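Local coordinates for Non-structural protein 11 (Prrsv 16244b, PDB 5EYI) that probably cleaves viral RNA at uridylates as an endoribonuclease, degrading polyuridine sequences and so blunting host double-stranded RNA sensing, at residues 7-11 with 105-111. The protein carries 1 engineered substitution. Sequence-based numbering, arbitrary orientation.
Sequences PLPKV and FSTGRIE
Lys-10 and Glu-111 reach for each other from opposite directions and close a salt bridge, Lys-10 NZ to Glu-111 OE2 at 2.9 Å. OE2 accepts the ammonium with its syn lone pair, on the side of OE1. A bend in the glutamate chain (chi2 77°) turns its carboxylate to this position, whereas the lysine is extended beyond CG and delivers NZ at full length. Water 1 ties the same two groups together again: it accepts from Lys-10 NZ at 2.7 Å and from the backbone N of Gly-108, the N-cap of helix 109-112, and donates to Glu-111 OE1. With Glu-160 O also hydrogen-bonded to NZ, the buried ammonium has several polar partners, and its charge probably helps keep the carboxylate ionised. These bonds join helix 9-14, in the N-terminal domain, to segment 105-111, which belongs to the NendoU part of the chain, so the contact is interdomain packing, away from the predicted active site. Ser-106 lies alongside the lysine tip, its CB 3.6 Å from Lys-10 CE; its hydroxyl OG is hydrogen-bonded to Asp-206. From Leu-8, the N-cap residue of helix 9-14, the CD1 methyl makes van der Waals contact with Gly-108 CA at 3.8 Å and lies equally close to Glu-111 OE1, while Val-77 of strand 76-78 touches both Leu-8 and Glu-111. The apolar contact is at the edge of the Phe-105 ring, near its plane, where Val-11 CG2 is 4.3 Å from Phe-105 CD1; Phe-207 meets that ring at a steep interplanar angle of about 80°.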
# COMPACT_ATOMS: atom_id res chain seq x y z
N PRO A 7 -25.37 -6.18 14.56
CA PRO A 7 -23.96 -6.01 14.30
C PRO A 7 -23.10 -6.18 15.53
O PRO A 7 -23.56 -5.97 16.67
CB PRO A 7 -23.85 -4.56 13.80
CG PRO A 7 -25.06 -3.88 14.33
CD PRO A 7 -26.12 -4.93 14.31
N LEU A 8 -21.85 -6.56 15.27
CA LEU A 8 -20.79 -6.46 16.28
C LEU A 8 -20.67 -4.97 16.66
O LEU A 8 -20.90 -4.11 15.80
CB LEU A 8 -19.46 -6.98 15.73
CG LEU A 8 -19.44 -8.47 15.33
CD1 LEU A 8 -18.17 -8.79 14.57
CD2 LEU A 8 -19.58 -9.36 16.54
N PRO A 9 -20.34 -4.66 17.93
CA PRO A 9 -20.38 -3.23 18.33
C PRO A 9 -19.62 -2.27 17.41
O PRO A 9 -20.14 -1.21 17.06
CB PRO A 9 -19.80 -3.25 19.74
CG PRO A 9 -20.18 -4.60 20.27
CD PRO A 9 -20.17 -5.54 19.10
N LYS A 10 -18.42 -2.67 17.00
CA LYS A 10 -17.56 -1.84 16.15
C LYS A 10 -18.18 -1.37 14.83
O LYS A 10 -17.87 -0.27 14.39
CB LYS A 10 -16.24 -2.56 15.87
CG LYS A 10 -16.36 -3.87 15.10
CD LYS A 10 -15.10 -4.69 15.25
CE LYS A 10 -15.27 -6.06 14.63
NZ LYS A 10 -14.06 -6.89 14.85
N VAL A 11 -19.04 -2.20 14.22
CA VAL A 11 -19.70 -1.84 12.96
C VAL A 11 -20.58 -0.61 13.18
O VAL A 11 -20.50 0.37 12.41
CB VAL A 11 -20.55 -3.00 12.40
CG1 VAL A 11 -21.57 -2.53 11.37
CG2 VAL A 11 -19.66 -4.07 11.78
N PHE A 105 -16.45 -6.82 5.84
CA PHE A 105 -16.88 -7.02 7.22
C PHE A 105 -15.94 -7.92 7.99
O PHE A 105 -15.41 -8.89 7.45
CB PHE A 105 -18.31 -7.58 7.24
CG PHE A 105 -19.35 -6.57 6.87
CD1 PHE A 105 -19.79 -5.65 7.81
CD2 PHE A 105 -19.87 -6.52 5.59
CE1 PHE A 105 -20.74 -4.69 7.47
CE2 PHE A 105 -20.82 -5.57 5.24
CZ PHE A 105 -21.26 -4.66 6.18
N SER A 106 -15.72 -7.59 9.25
CA SER A 106 -15.07 -8.49 10.19
C SER A 106 -15.99 -9.68 10.42
O SER A 106 -17.21 -9.55 10.39
CB SER A 106 -14.78 -7.80 11.51
OG SER A 106 -13.79 -6.81 11.36
N THR A 107 -15.39 -10.84 10.70
CA THR A 107 -16.12 -12.11 10.70
C THR A 107 -16.60 -12.58 12.07
O THR A 107 -17.24 -13.63 12.15
CB THR A 107 -15.22 -13.21 10.11
OG1 THR A 107 -13.99 -13.25 10.85
CG2 THR A 107 -14.95 -12.91 8.66
N GLY A 108 -16.28 -11.84 13.12
CA GLY A 108 -16.62 -12.24 14.49
C GLY A 108 -15.60 -13.14 15.16
O GLY A 108 -15.75 -13.48 16.34
N ARG A 109 -14.54 -13.50 14.44
CA ARG A 109 -13.54 -14.44 14.97
C ARG A 109 -12.76 -13.87 16.15
O ARG A 109 -12.46 -14.59 17.12
CB ARG A 109 -12.58 -14.90 13.88
CG ARG A 109 -13.17 -16.03 13.07
CD ARG A 109 -12.22 -16.48 11.99
NE ARG A 109 -12.16 -15.55 10.88
CZ ARG A 109 -11.51 -15.78 9.75
NH1 ARG A 109 -10.86 -16.93 9.57
NH2 ARG A 109 -11.51 -14.86 8.79
N ILE A 110 -12.41 -12.59 16.05
CA ILE A 110 -11.75 -11.90 17.17
C ILE A 110 -12.63 -11.95 18.44
O ILE A 110 -12.15 -12.30 19.50
CB ILE A 110 -11.34 -10.46 16.79
CG1 ILE A 110 -10.14 -10.51 15.83
CG2 ILE A 110 -10.96 -9.64 18.02
CD1 ILE A 110 -9.97 -9.25 15.01
N GLU A 111 -13.92 -11.64 18.31
CA GLU A 111 -14.79 -11.52 19.48
C GLU A 111 -15.00 -12.87 20.17
O GLU A 111 -15.01 -12.91 21.40
CB GLU A 111 -16.14 -10.87 19.14
CG GLU A 111 -16.07 -9.36 18.92
CD GLU A 111 -15.50 -8.97 17.55
OE1 GLU A 111 -15.20 -9.86 16.73
OE2 GLU A 111 -15.35 -7.75 17.32
O HOH W 1 -14.58 -9.47 14.28
O HOH W 2 -16.87 -5.38 18.15